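Local coordinates for protein oxidase/hydroxylase (Streptomyces hygroscopicus subsp. hygroscopicus, PDB 4XCA) that binds a metal ion and 2-oxoglutarate in a double-stranded beta-helix and probably acts as an oxygenase in orthosomycin biosynthesis, at residues Y135-V140 and L219-Y224. Numbering follows the deposited sequence.
With AKG (2-oxoglutaric acid), chain F.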
ATOM      1  N   TYR A 135       0.070  13.358 -10.020  1.00 17.33           N
ATOM      2  CA  TYR A 135       0.720  14.185 -11.019  1.00 20.64           C
ATOM      3  C   TYR A 135       1.015  13.393 -12.288  1.00 19.86           C
ATOM      4  O   TYR A 135       1.924  12.574 -12.316  1.00 23.37           O
ATOM      5  CB  TYR A 135       2.016  14.784 -10.459  1.00 20.43           C
ATOM      6  CG  TYR A 135       2.400  16.108 -11.075  1.00 22.60           C
ATOM      7  CD1 TYR A 135       2.603  16.231 -12.450  1.00 22.76           C
ATOM      8  CD2 TYR A 135       2.567  17.247 -10.281  1.00 24.59           C
ATOM      9  CE1 TYR A 135       2.956  17.442 -13.023  1.00 20.54           C
ATOM     10  CE2 TYR A 135       2.922  18.459 -10.848  1.00 26.31           C
ATOM     11  CZ  TYR A 135       3.113  18.549 -12.220  1.00 23.37           C
ATOM     12  OH  TYR A 135       3.458  19.753 -12.789  1.00 31.29           O
ATOM     13  N   VAL A 136       0.256  13.649 -13.344  1.00 19.43           N
ATOM     14  CA  VAL A 136       0.532  13.007 -14.614  1.00 18.25           C
ATOM     15  C   VAL A 136       0.779  14.067 -15.675  1.00 21.73           C
ATOM     16  O   VAL A 136       0.344  15.217 -15.552  1.00 23.43           O
ATOM     17  CB  VAL A 136      -0.610  12.065 -15.078  1.00 19.43           C
ATOM     18  CG1 VAL A 136      -0.974  11.051 -13.986  1.00 19.68           C
ATOM     19  CG2 VAL A 136      -1.833  12.854 -15.519  1.00 20.19           C
ATOM     20  N   LYS A 137       1.479  13.664 -16.724  1.00 17.28           N
ATOM     21  CA  LYS A 137       1.850  14.567 -17.785  1.00 20.81           C
ATOM     22  C   LYS A 137       1.473  13.934 -19.122  1.00 23.23           C
ATOM     23  O   LYS A 137       1.681  12.739 -19.326  1.00 18.79           O
ATOM     24  CB  LYS A 137       3.346  14.865 -17.705  1.00 20.20           C
ATOM     25  CG  LYS A 137       3.781  16.062 -18.471  1.00 27.22           C
ATOM     26  CD  LYS A 137       5.206  16.432 -18.109  1.00 27.36           C
ATOM     27  CE  LYS A 137       5.253  17.150 -16.790  1.00 25.02           C
ATOM     28  NZ  LYS A 137       6.618  17.658 -16.546  1.00 23.65           N
ATOM     29  N   ALA A 138       0.877  14.727 -20.007  1.00 19.34           N
ATOM     30  CA  ALA A 138       0.594  14.287 -21.356  1.00 21.35           C
ATOM     31  C   ALA A 138       1.559  14.993 -22.300  1.00 21.17           C
ATOM     32  O   ALA A 138       1.468  16.205 -22.491  1.00 21.10           O
ATOM     33  CB  ALA A 138      -0.854  14.578 -21.734  1.00 17.81           C
ATOM     34  N   LEU A 139       2.498  14.228 -22.848  1.00 16.68           N
ATOM     35  CA  LEU A 139       3.481  14.728 -23.794  1.00 21.08           C
ATOM     36  C   LEU A 139       2.976  14.522 -25.208  1.00 25.79           C
ATOM     37  O   LEU A 139       2.761  13.386 -25.643  1.00 23.02           O
ATOM     38  CB  LEU A 139       4.830  14.019 -23.627  1.00 20.90           C
ATOM     39  CG  LEU A 139       5.464  13.969 -22.234  1.00 25.60           C
ATOM     40  CD1 LEU A 139       6.727  13.116 -22.269  1.00 24.23           C
ATOM     41  CD2 LEU A 139       5.780  15.369 -21.730  1.00 24.85           C
ATOM     42  N   VAL A 140       2.792  15.627 -25.922  1.00 28.72           N
ATOM     43  CA  VAL A 140       2.343  15.593 -27.306  1.00 22.98           C
ATOM     44  C   VAL A 140       3.525  15.840 -28.218  1.00 23.03           C
ATOM     45  O   VAL A 140       3.975  16.983 -28.369  1.00 22.80           O
ATOM     46  CB  VAL A 140       1.273  16.639 -27.559  1.00 21.43           C
ATOM     47  CG1 VAL A 140       0.747  16.524 -28.968  1.00 22.63           C
ATOM     48  CG2 VAL A 140       0.173  16.495 -26.532  1.00 20.76           C
ATOM     49  N   LEU A 219       8.130  19.036 -28.793  1.00 22.30           N
ATOM     50  CA  LEU A 219       6.927  18.580 -28.112  1.00 25.33           C
ATOM     51  C   LEU A 219       6.235  19.679 -27.297  1.00 23.42           C
ATOM     52  O   LEU A 219       6.803  20.731 -27.006  1.00 26.07           O
ATOM     53  CB  LEU A 219       7.244  17.367 -27.211  1.00 20.69           C
ATOM     54  CG  LEU A 219       8.188  17.440 -25.994  1.00 26.58           C
ATOM     55  CD1 LEU A 219       7.716  18.383 -24.905  1.00 31.47           C
ATOM     56  CD2 LEU A 219       8.333  16.061 -25.377  1.00 24.65           C
ATOM     57  N   THR A 220       4.994  19.403 -26.929  1.00 22.31           N
ATOM     58  CA  THR A 220       4.272  20.199 -25.964  1.00 22.73           C
ATOM     59  C   THR A 220       3.902  19.271 -24.807  1.00 25.26           C
ATOM     60  O   THR A 220       3.528  18.116 -25.022  1.00 23.40           O
ATOM     61  CB  THR A 220       3.011  20.848 -26.572  1.00 19.47           C
ATOM     62  OG1 THR A 220       2.265  19.849 -27.275  1.00 26.20           O
ATOM     63  CG2 THR A 220       3.397  21.943 -27.537  1.00 21.78           C
ATOM     64  N   ALA A 221       4.036  19.779 -23.587  1.00 23.73           N
ATOM     65  CA  ALA A 221       3.796  19.003 -22.377  1.00 23.77           C
ATOM     66  C   ALA A 221       2.722  19.658 -21.531  1.00 22.41           C
ATOM     67  O   ALA A 221       2.773  20.862 -21.278  1.00 21.14           O
ATOM     68  CB  ALA A 221       5.076  18.860 -21.568  1.00 21.80           C
ATOM     69  N   PHE A 222       1.756  18.864 -21.093  1.00 19.19           N
ATOM     70  CA  PHE A 222       0.701  19.367 -20.232  1.00 18.99           C
ATOM     71  C   PHE A 222       0.628  18.510 -18.985  1.00 18.77           C
ATOM     72  O   PHE A 222       0.453  17.301 -19.073  1.00 19.64           O
ATOM     73  CB  PHE A 222      -0.636  19.395 -20.985  1.00 20.24           C
ATOM     74  CG  PHE A 222      -0.577  20.197 -22.244  1.00 21.31           C
ATOM     75  CD1 PHE A 222      -0.879  21.561 -22.227  1.00 17.91           C
ATOM     76  CD2 PHE A 222      -0.154  19.610 -23.431  1.00 16.82           C
ATOM     77  CE1 PHE A 222      -0.797  22.316 -23.382  1.00 22.29           C
ATOM     78  CE2 PHE A 222      -0.057  20.354 -24.586  1.00 23.08           C
ATOM     79  CZ  PHE A 222      -0.389  21.719 -24.569  1.00 23.36           C
ATOM     80  N   GLY A 223       0.790  19.148 -17.829  1.00 19.53           N
ATOM     81  CA  GLY A 223       0.754  18.458 -16.557  1.00 18.02           C
ATOM     82  C   GLY A 223      -0.583  18.689 -15.892  1.00 20.95           C
ATOM     83  O   GLY A 223      -1.101  19.792 -15.895  1.00 23.41           O
ATOM     84  N   TYR A 224      -1.133  17.639 -15.309  1.00 21.97           N
ATOM     85  CA  TYR A 224      -2.409  17.712 -14.629  1.00 18.96           C
ATOM     86  C   TYR A 224      -2.315  17.080 -13.244  1.00 19.65           C
ATOM     87  O   TYR A 224      -1.531  16.154 -13.023  1.00 19.04           O
ATOM     88  CB  TYR A 224      -3.495  16.995 -15.436  1.00 17.68           C
ATOM     89  CG  TYR A 224      -3.643  17.475 -16.857  1.00 17.62           C
ATOM     90  CD1 TYR A 224      -2.847  16.956 -17.881  1.00 14.53           C
ATOM     91  CD2 TYR A 224      -4.599  18.433 -17.182  1.00 17.27           C
ATOM     92  CE1 TYR A 224      -2.996  17.392 -19.189  1.00 18.22           C
ATOM     93  CE2 TYR A 224      -4.756  18.871 -18.480  1.00 17.40           C
ATOM     94  CZ  TYR A 224      -3.964  18.347 -19.478  1.00 19.46           C
ATOM     95  OH  TYR A 224      -4.132  18.809 -20.757  1.00 19.58           O
TER
HETATM   96  C1  AKG F 302       9.911  16.864 -19.242  1.00 30.00           C
HETATM   97  O1  AKG F 302       9.835  16.909 -17.991  1.00 32.41           O
HETATM   98  O2  AKG F 302       9.776  17.909 -19.917  1.00 31.23           O
HETATM   99  C2  AKG F 302      10.166  15.555 -19.943  1.00 31.63           C
HETATM  100  O5  AKG F 302      10.085  14.509 -19.330  1.00 27.12           O
HETATM  101  C3  AKG F 302      10.524  15.584 -21.409  1.00 25.94           C
HETATM  102  C4  AKG F 302      10.385  14.205 -21.998  1.00 25.44           C
HETATM  103  C5  AKG F 302      10.851  14.256 -23.437  1.00 25.59           C
HETATM  104  O3  AKG F 302      10.616  13.286 -24.198  1.00 28.12           O
HETATM  105  O4  AKG F 302      11.491  15.253 -23.884  1.00 26.52           O
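V136-V140 and L219-Y224 run antiparallel, their axes at 162° and 4.6 Å apart at the closest, as neighbouring inner strands in the larger sheet of the double-stranded beta-helix of this PhyH-family oxygenase. V136 with Y224, A138 with F222 and V140 with T220 are hydrogen-bonded pairs; each exchanges two backbone bonds, the shortest from V140 N to T220 O. In the alternating non-hydrogen-bonded pairs, K137 with G223 and L139 with A221, the side chains of K137, L139 and A221 turn to the 2-oxoglutarate side, and G223 adds only backbone there. On that face L139 CD2 rests on A221 CB at 3.6 Å, while its other branch, CD1, lies 3.8 Å from C4 of 2-oxoglutarate. L219 CD2 meets the distal carboxylate at O4, also 3.6 Å away, so the two leucines supply apolar wall to the cosubstrate pocket. K137 leaves the strand with CG anti to the backbone N (chi1 -163°) and passes F222 O; a bend at chi3 (-78°) then carries NZ to 3.6 Å from O1 of the C1 carboxylate, a proximity and not a hydrogen bond, with the side chain about 4 Å from the nickel ion at its nearest atoms. The amine is hydrogen-bonded to Y89 OH, which also hydrogen-bonds 2-oxoglutarate, and forms long, weak ion pairs with E87 and E202. Y135 CE1 approaches G223 CA at 4.3 Å, on the side where the glycine carries only hydrogen, and the tyrosine hydroxyl bonds to E87. The opposite face packs against helices 60-67 and 69-79. There the F222 ring turns its edge to V140 CG2, and the Y224 ring does likewise to A138 CB, with its hydroxyl bonded to A66 O. At the V140-T220 pair, the hydroxyl oxygen T220 OG1 makes a van der Waals contact, not a hydrogen bond, with V140 CB at 3.4 Å.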